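Local coordinates for pyruvate kinase (Toxoplasma gondii, PDB 3GG8), which catalyses, as a pyruvate kinase, the last step of glycolysis, transferring phosphate from phosphoenolpyruvate to ADP to give pyruvate and ATP, at residues I58-N63 and I358-M363; C143-L148 and K199-V204; L100-P105 and P203-K208. All blocks are in the same frame, centred on the assembly; numbering follows the deposited sequence.

Contact 1. Residues I58-N63 and I358-M363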
loop_
_atom_site.group_PDB
_atom_site.type_symbol
_atom_site.label_atom_id
_atom_site.label_comp_id
_atom_site.label_asym_id
_atom_site.label_seq_id
_atom_site.Cartn_x
_atom_site.Cartn_y
_atom_site.Cartn_z
ATOM N N ILE C 58 -1.291 -27.637 -34.649
ATOM C CA ILE C 58 -1.962 -26.354 -34.563
ATOM C C ILE C 58 -3.151 -26.459 -33.598
ATOM O O ILE C 58 -3.286 -25.627 -32.690
ATOM C CB ILE C 58 -2.460 -25.848 -35.925
ATOM C CG1 ILE C 58 -1.289 -25.536 -36.860
ATOM C CG2 ILE C 58 -3.381 -24.622 -35.737
ATOM C CD1 ILE C 58 -1.703 -25.300 -38.292
ATOM N N ASP C 59 -4.008 -27.467 -33.797
ATOM C CA ASP C 59 -5.212 -27.637 -32.949
ATOM C C ASP C 59 -4.809 -27.824 -31.494
ATOM O O ASP C 59 -5.519 -27.410 -30.599
ATOM C CB ASP C 59 -6.089 -28.823 -33.398
ATOM C CG ASP C 59 -6.643 -28.656 -34.800
ATOM O OD1 ASP C 59 -6.722 -27.504 -35.290
ATOM O OD2 ASP C 59 -7.024 -29.687 -35.413
ATOM N N ALA C 60 -3.644 -28.425 -31.282
ATOM C CA ALA C 60 -3.159 -28.755 -29.946
ATOM C C ALA C 60 -2.599 -27.558 -29.177
ATOM O O ALA C 60 -2.488 -27.606 -27.947
ATOM C CB ALA C 60 -2.129 -29.861 -30.036
ATOM N N GLY C 61 -2.226 -26.497 -29.896
ATOM C CA GLY C 61 -1.639 -25.305 -29.280
ATOM C C GLY C 61 -0.359 -24.735 -29.882
ATOM O O GLY C 61 0.194 -23.774 -29.344
ATOM N N MET C 62 0.132 -25.298 -30.980
ATOM C CA MET C 62 1.351 -24.757 -31.618
ATOM C C MET C 62 1.115 -23.337 -32.151
ATOM O O MET C 62 0.171 -23.123 -32.902
ATOM C CB MET C 62 1.836 -25.669 -32.758
ATOM C CG MET C 62 2.969 -25.080 -33.611
ATOM S SD MET C 62 3.742 -26.321 -34.657
ATOM C CE MET C 62 2.536 -26.478 -35.994
ATOM N N ASN C 63 1.972 -22.384 -31.758
ATOM C CA ASN C 63 1.905 -21.009 -32.248
ATOM C C ASN C 63 3.131 -20.612 -33.056
ATOM O O ASN C 63 3.080 -19.701 -33.886
ATOM C CB ASN C 63 1.744 -20.026 -31.081
ATOM C CG ASN C 63 0.648 -20.425 -30.120
ATOM O OD1 ASN C 63 0.919 -20.685 -28.947
ATOM N ND2 ASN C 63 -0.605 -20.456 -30.599
ATOM N N ILE C 358 0.583 -35.283 -28.927
ATOM C CA ILE C 358 0.349 -35.547 -27.511
ATOM C C ILE C 358 1.249 -34.689 -26.610
ATOM O O ILE C 358 0.811 -34.231 -25.551
ATOM C CB ILE C 358 0.441 -37.071 -27.172
ATOM C CG1 ILE C 358 -0.762 -37.805 -27.780
ATOM C CG2 ILE C 358 0.477 -37.297 -25.658
ATOM C CD1 ILE C 358 -0.915 -39.271 -27.373
ATOM N N THR C 359 2.491 -34.455 -27.030
ATOM C CA THR C 359 3.387 -33.603 -26.266
ATOM C C THR C 359 2.882 -32.149 -26.269
ATOM O O THR C 359 2.939 -31.474 -25.241
ATOM C CB THR C 359 4.862 -33.705 -26.745
ATOM O OG1 THR C 359 5.253 -35.085 -26.804
ATOM C CG2 THR C 359 5.802 -32.974 -25.783
ATOM N N VAL C 360 2.371 -31.682 -27.408
ATOM C CA VAL C 360 1.850 -30.312 -27.493
ATOM C C VAL C 360 0.595 -30.129 -26.643
ATOM O O VAL C 360 0.437 -29.105 -25.979
ATOM C CB VAL C 360 1.545 -29.858 -28.952
ATOM C CG1 VAL C 360 0.988 -28.452 -28.969
ATOM C CG2 VAL C 360 2.773 -29.915 -29.802
ATOM N N GLU C 361 -0.302 -31.109 -26.675
ATOM C CA GLU C 361 -1.500 -31.076 -25.829
ATOM C C GLU C 361 -1.130 -31.065 -24.346
ATOM O O GLU C 361 -1.770 -30.384 -23.544
ATOM C CB GLU C 361 -2.407 -32.291 -26.090
ATOM C CG GLU C 361 -2.702 -32.594 -27.552
ATOM C CD GLU C 361 -3.763 -33.675 -27.721
ATOM O OE1 GLU C 361 -4.695 -33.468 -28.541
ATOM O OE2 GLU C 361 -3.672 -34.722 -27.041
ATOM N N THR C 362 -0.119 -31.846 -23.990
ATOM C CA THR C 362 0.318 -31.991 -22.601
ATOM C C THR C 362 0.883 -30.673 -22.067
ATOM O O THR C 362 0.556 -30.252 -20.948
ATOM C CB THR C 362 1.327 -33.159 -22.458
ATOM O OG1 THR C 362 0.705 -34.362 -22.918
ATOM C CG2 THR C 362 1.798 -33.344 -21.024
ATOM N N MET C 363 1.701 -30.011 -22.867
ATOM C CA MET C 363 2.237 -28.726 -22.459
ATOM C C MET C 363 1.167 -27.654 -22.356
ATOM O O MET C 363 1.281 -26.778 -21.515
ATOM C CB MET C 363 3.368 -28.249 -23.382
ATOM C CG MET C 363 4.293 -27.267 -22.645
ATOM S SD MET C 363 5.953 -27.225 -23.310
ATOM C CE MET C 363 5.569 -26.478 -24.883
#
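V360 meets the 58-63 segment first along the helix of I358-M363, and its CG1 methyl does nearly all the touching. With CG1 anti to the backbone N (chi1 179°), this branch reaches the end of helix 51-60, where it lies 3.6 Å from A60 CB. The same methyl sits against the backbone, 3.9 Å from G61 N and 3.8 Å from M62 N. A branched valine suits the spot, since it also packs on C42 and L346 of the barrel strands. Both helices belong to the outer layer of the TIM barrel: helix 51-60 follows the first strand, 39-43, and helix 356-371 comes after the last, 343-346, beyond the short helix 348-351, so the contact lies at the seam where the ring of eight closes. The turn it presses on is a Schellman motif, in which G61 takes a positive phi of 131° that suits glycine, and G61 N bonds back to I58 O. Next, E361 lays its CG methylene 3.7 Å from A60 CB, while its extended chain ends in a long, weak ion pair with R365. A60, as a small alanine, lets the backbones come within 5.0 Å, from A60 CA to E361 CA.

Contact 2. Residues C143-L148 and K199-V204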
loop_
_atom_site.group_PDB
_atom_site.type_symbol
_atom_site.label_atom_id
_atom_site.label_comp_id
_atom_site.label_asym_id
_atom_site.label_seq_id
_atom_site.Cartn_x
_atom_site.Cartn_y
_atom_site.Cartn_z
ATOM N N CYS C 143 41.073 -30.947 -29.819
ATOM C CA CYS C 143 39.938 -30.038 -29.652
ATOM C C CYS C 143 39.878 -29.066 -30.841
ATOM O O CYS C 143 40.904 -28.516 -31.238
ATOM C CB CYS C 143 40.078 -29.283 -28.326
ATOM S SG CYS C 143 39.048 -27.813 -28.125
ATOM N N SER C 144 38.685 -28.855 -31.395
ATOM C CA SER C 144 38.512 -28.052 -32.621
ATOM C C SER C 144 38.817 -26.565 -32.451
ATOM O O SER C 144 39.021 -25.847 -33.437
ATOM C CB SER C 144 37.095 -28.210 -33.153
ATOM O OG SER C 144 36.170 -27.664 -32.235
ATOM N N TYR C 145 38.838 -26.121 -31.194
ATOM C CA TYR C 145 38.973 -24.720 -30.840
ATOM C C TYR C 145 40.443 -24.348 -30.667
ATOM O O TYR C 145 41.054 -24.635 -29.639
ATOM C CB TYR C 145 38.141 -24.449 -29.583
ATOM C CG TYR C 145 38.218 -23.049 -29.019
ATOM C CD1 TYR C 145 38.337 -22.848 -27.640
ATOM C CD2 TYR C 145 38.148 -21.919 -29.851
ATOM C CE1 TYR C 145 38.406 -21.561 -27.100
ATOM C CE2 TYR C 145 38.222 -20.625 -29.319
ATOM C CZ TYR C 145 38.354 -20.461 -27.944
ATOM O OH TYR C 145 38.418 -19.210 -27.403
ATOM N N GLY C 146 40.993 -23.703 -31.693
ATOM C CA GLY C 146 42.434 -23.438 -31.793
ATOM C C GLY C 146 43.003 -22.515 -30.731
ATOM O O GLY C 146 44.186 -22.605 -30.399
ATOM N N ALA C 147 42.156 -21.628 -30.214
ATOM C CA ALA C 147 42.526 -20.677 -29.172
ATOM C C ALA C 147 42.263 -21.198 -27.754
ATOM O O ALA C 147 42.334 -20.434 -26.805
ATOM C CB ALA C 147 41.789 -19.351 -29.385
ATOM N N LEU C 148 41.963 -22.485 -27.600
ATOM C CA LEU C 148 41.798 -23.065 -26.249
ATOM C C LEU C 148 42.908 -22.698 -25.231
ATOM O O LEU C 148 42.604 -22.261 -24.105
ATOM C CB LEU C 148 41.598 -24.591 -26.313
ATOM C CG LEU C 148 41.417 -25.347 -24.993
ATOM C CD1 LEU C 148 40.122 -24.924 -24.279
ATOM C CD2 LEU C 148 41.478 -26.856 -25.200
ATOM N N LYS C 199 35.078 -16.921 -22.119
ATOM C CA LYS C 199 34.547 -16.435 -23.387
ATOM C C LYS C 199 35.087 -17.264 -24.572
ATOM O O LYS C 199 36.285 -17.508 -24.674
ATOM C CB LYS C 199 34.855 -14.933 -23.544
ATOM C CG LYS C 199 34.745 -14.415 -24.973
ATOM C CD LYS C 199 34.330 -12.947 -25.061
ATOM C CE LYS C 199 33.636 -12.692 -26.401
ATOM N NZ LYS C 199 32.827 -11.431 -26.438
ATOM N N VAL C 200 34.201 -17.702 -25.456
ATOM C CA VAL C 200 34.615 -18.474 -26.629
ATOM C C VAL C 200 34.963 -17.517 -27.767
ATOM O O VAL C 200 34.117 -16.742 -28.199
ATOM C CB VAL C 200 33.550 -19.510 -27.063
ATOM C CG1 VAL C 200 34.022 -20.292 -28.280
ATOM C CG2 VAL C 200 33.234 -20.467 -25.903
ATOM N N GLN C 201 36.213 -17.571 -28.229
ATOM C CA GLN C 201 36.721 -16.635 -29.234
ATOM C C GLN C 201 36.386 -17.086 -30.649
ATOM O O GLN C 201 37.254 -17.144 -31.526
ATOM C CB GLN C 201 38.235 -16.436 -29.094
ATOM C CG GLN C 201 38.685 -15.765 -27.797
ATOM C CD GLN C 201 40.210 -15.746 -27.648
ATOM O OE1 GLN C 201 40.948 -15.464 -28.610
ATOM N NE2 GLN C 201 40.689 -16.040 -26.439
ATOM N N LEU C 202 35.112 -17.379 -30.863
ATOM C CA LEU C 202 34.594 -17.785 -32.162
ATOM C C LEU C 202 33.427 -16.881 -32.518
ATOM O O LEU C 202 32.664 -16.478 -31.626
ATOM C CB LEU C 202 34.118 -19.245 -32.109
ATOM C CG LEU C 202 35.162 -20.320 -31.809
ATOM C CD1 LEU C 202 34.491 -21.663 -31.747
ATOM C CD2 LEU C 202 36.306 -20.311 -32.843
ATOM N N PRO C 203 33.292 -16.541 -33.812
ATOM C CA PRO C 203 32.178 -15.734 -34.292
ATOM C C PRO C 203 30.836 -16.380 -33.978
ATOM O O PRO C 203 30.622 -17.558 -34.262
ATOM C CB PRO C 203 32.411 -15.667 -35.816
ATOM C CG PRO C 203 33.371 -16.738 -36.140
ATOM C CD PRO C 203 34.225 -16.883 -34.908
ATOM N N VAL C 204 29.959 -15.598 -33.366
ATOM C CA VAL C 204 28.621 -16.019 -33.028
ATOM C C VAL C 204 27.817 -16.246 -34.303
ATOM O O VAL C 204 27.093 -17.225 -34.410
ATOM C CB VAL C 204 27.955 -15.026 -32.031
ATOM C CG1 VAL C 204 26.435 -15.271 -31.918
ATOM C CG2 VAL C 204 28.607 -15.166 -30.643
#
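The phenol of Y145 stretches across to the 199-204 segment and meets the backbone at Q201 with its hydroxyl. Q201 N donates to Y145 OH over 2.9 Å in a fairly straight bond, with an N-H...O angle of 161°. Having CG anti to the backbone N (chi1 177°) carries the ring out from its own loop toward the other. The Q201 side chain passes the end of the phenol rather than lying along it: the two side chains cross at about a right angle, and the amide plane stands 86° from the ring plane. Q201 CB is 3.3 Å from Y145 OH, and beyond it the amide leads on until OE1 is 4.1 Å from A147 CB. S151 OG is a second hydrogen-bonding partner of the Y145 hydroxyl, so this buried polar atom is gripped from two parts of the chain. Y145 belongs to the loop after strand 140-142, an edge strand of the mixed sheet that forms the small B domain of pyruvate kinases, whereas 199-204 is the connection leading from that domain back to the barrel. At Q201 this connection bends in an inverse gamma turn, of which Q201 is the centre. Tyrosine suits such a junction because it offers both a long apolar ring and a polar end. V200 CG1 lies over one face of that ring, toward its rim, 4.3 Å from Y145 CE2. The opposite face is backed by the chain of the type I turn from Y145 to L148, through A147 C and L148 N. L202 approaches obliquely, its CD2 branch 3.9 Å from Y145 CD2.

Contact 3. Residues L100-P105 and P203-K208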
loop_
_atom_site.group_PDB
_atom_site.type_symbol
_atom_site.label_atom_id
_atom_site.label_comp_id
_atom_site.label_asym_id
_atom_site.label_seq_id
_atom_site.Cartn_x
_atom_site.Cartn_y
_atom_site.Cartn_z
ATOM N N LEU C 100 13.885 -19.064 -37.326
ATOM C CA LEU C 100 15.157 -19.701 -37.704
ATOM C C LEU C 100 16.110 -19.704 -36.496
ATOM O O LEU C 100 16.414 -18.649 -35.942
ATOM C CB LEU C 100 15.797 -18.951 -38.874
ATOM C CG LEU C 100 17.006 -19.506 -39.638
ATOM C CD1 LEU C 100 17.209 -18.700 -40.900
ATOM C CD2 LEU C 100 18.297 -19.496 -38.822
ATOM N N ASP C 101 16.556 -20.882 -36.075
ATOM C CA ASP C 101 17.489 -21.009 -34.943
ATOM C C ASP C 101 18.874 -21.376 -35.486
ATOM O O ASP C 101 19.081 -22.481 -35.980
ATOM C CB ASP C 101 16.983 -22.057 -33.937
ATOM C CG ASP C 101 17.844 -22.140 -32.666
ATOM O OD1 ASP C 101 19.087 -21.953 -32.751
ATOM O OD2 ASP C 101 17.285 -22.416 -31.571
ATOM N N THR C 102 19.816 -20.442 -35.398
ATOM C CA THR C 102 21.110 -20.611 -36.058
ATOM C C THR C 102 21.958 -21.732 -35.410
ATOM O O THR C 102 21.772 -22.084 -34.219
ATOM C CB THR C 102 21.912 -19.281 -36.124
ATOM O OG1 THR C 102 22.205 -18.844 -34.803
ATOM C CG2 THR C 102 21.126 -18.170 -36.853
ATOM N N LYS C 103 22.854 -22.310 -36.210
ATOM C CA LYS C 103 23.825 -23.270 -35.701
ATOM C C LYS C 103 24.783 -22.578 -34.727
ATOM O O LYS C 103 24.907 -22.986 -33.563
ATOM C CB LYS C 103 24.607 -23.892 -36.853
ATOM C CG LYS C 103 25.557 -25.016 -36.472
ATOM C CD LYS C 103 26.333 -25.413 -37.690
ATOM C CE LYS C 103 27.381 -26.464 -37.404
ATOM N NZ LYS C 103 26.756 -27.790 -37.583
ATOM N N GLY C 104 25.448 -21.531 -35.208
ATOM C CA GLY C 104 26.417 -20.803 -34.388
ATOM C C GLY C 104 27.693 -21.580 -34.083
ATOM O O GLY C 104 27.897 -22.675 -34.604
ATOM N N PRO C 105 28.556 -21.012 -33.226
ATOM C CA PRO C 105 29.843 -21.601 -32.833
ATOM C C PRO C 105 29.733 -22.917 -32.078
ATOM O O PRO C 105 28.813 -23.103 -31.266
ATOM C CB PRO C 105 30.461 -20.521 -31.921
ATOM C CG PRO C 105 29.279 -19.746 -31.413
ATOM C CD PRO C 105 28.340 -19.704 -32.578
ATOM N N PRO C 203 33.292 -16.541 -33.812
ATOM C CA PRO C 203 32.178 -15.734 -34.292
ATOM C C PRO C 203 30.836 -16.380 -33.978
ATOM O O PRO C 203 30.622 -17.558 -34.262
ATOM C CB PRO C 203 32.411 -15.667 -35.816
ATOM C CG PRO C 203 33.371 -16.738 -36.140
ATOM C CD PRO C 203 34.225 -16.883 -34.908
ATOM N N VAL C 204 29.959 -15.598 -33.366
ATOM C CA VAL C 204 28.621 -16.019 -33.028
ATOM C C VAL C 204 27.817 -16.246 -34.303
ATOM O O VAL C 204 27.093 -17.225 -34.410
ATOM C CB VAL C 204 27.955 -15.026 -32.031
ATOM C CG1 VAL C 204 26.435 -15.271 -31.918
ATOM C CG2 VAL C 204 28.607 -15.166 -30.643
ATOM N N ILE C 205 27.985 -15.367 -35.285
ATOM C CA ILE C 205 27.348 -15.535 -36.578
ATOM C C ILE C 205 28.497 -15.696 -37.574
ATOM O O ILE C 205 29.060 -14.701 -38.033
ATOM C CB ILE C 205 26.421 -14.309 -36.939
ATOM C CG1 ILE C 205 25.281 -14.122 -35.923
ATOM C CG2 ILE C 205 25.860 -14.410 -38.350
ATOM C CD1 ILE C 205 24.227 -15.271 -35.831
ATOM N N GLY C 206 28.847 -16.951 -37.881
ATOM C CA GLY C 206 29.858 -17.276 -38.887
ATOM C C GLY C 206 29.343 -17.100 -40.308
ATOM O O GLY C 206 28.247 -16.581 -40.509
ATOM N N GLU C 207 30.125 -17.516 -41.303
ATOM C CA GLU C 207 29.695 -17.391 -42.701
ATOM C C GLU C 207 28.470 -18.254 -43.013
ATOM O O GLU C 207 27.591 -17.854 -43.785
ATOM C CB GLU C 207 30.828 -17.751 -43.668
ATOM C CG GLU C 207 31.725 -16.582 -44.086
ATOM C CD GLU C 207 30.953 -15.417 -44.729
ATOM O OE1 GLU C 207 29.887 -15.631 -45.367
ATOM O OE2 GLU C 207 31.424 -14.276 -44.583
ATOM N N LYS C 208 28.433 -19.449 -42.433
ATOM C CA LYS C 208 27.276 -20.334 -42.584
ATOM C C LYS C 208 26.007 -19.706 -42.020
ATOM O O LYS C 208 24.979 -19.674 -42.696
ATOM C CB LYS C 208 27.518 -21.681 -41.927
ATOM C CG LYS C 208 26.304 -22.612 -42.001
ATOM C CD LYS C 208 26.254 -23.538 -40.797
ATOM C CE LYS C 208 24.825 -23.891 -40.387
ATOM N NZ LYS C 208 23.898 -24.126 -41.492
#
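K103 and K208 cross at about a right angle, aliphatic part against aliphatic part. From its CB, which lies 3.5 Å from K208 CE, the K103 chain runs on with CG anti to the backbone N (chi1 -174°). CG passes the same methylene more loosely, and CD comes close to it, with K103 CD to K208 CE at 3.4 Å, tighter than usual for two carbons. CD also meets K208 CD, 3.6 Å from K103 CD. At its tip the chain bends at chi4 (90°), and K103 NZ turns to weak partners, S70 O and E106. K208 NZ forms a salt bridge with D212 and stays 6.1 Å from K103 NZ, so the long methylene chains of the two lysines touch while their charges point to separate partners. K103 stands in the loop that leaves strand 97-101, the third of the TIM barrel, and K208 in the first turn of helix 207-217, which G206 precedes as N-cap. The contact joins the end of the third strand to the start of the helix that leads into the fourth, 224-227, just where the polypeptide leaves for the B domain and returns. Further along the exit, P105 packs its ring carbons on the returning backbone: P105 CD lies 3.3 Å from V204 O and 3.6 Å from P203 O. G104, at a positive phi of 70° that favours glycine, passes with its CA 3.6 Å from V204 O. D209, in the first turn of the helix, accepts from both G104 N and G206 N through its two carboxylate oxygens, a reason for aspartate there.

In the fold
From the N terminus, the chain lays down the first barrel strand, then helix 51-60 and strand 62-68, whose junction waits for contact 1. After strand 97-101 it passes through residues 100-105 and leaves for the small sheet domain, where 143-148 lies. The return connection closes contact 2 with 199-204 and then contact 3 with 203-208. These two share P203 and V204 and touch through L202 and P105, so exit and return are held side by side, with contact 2 the inner loop and contact 3 the outer. Contact 1 closes last, enclosing both, as helix 356-371, after the last barrel strand, packs in the outer layer; its centre lies about 38 Å from that of contact 2.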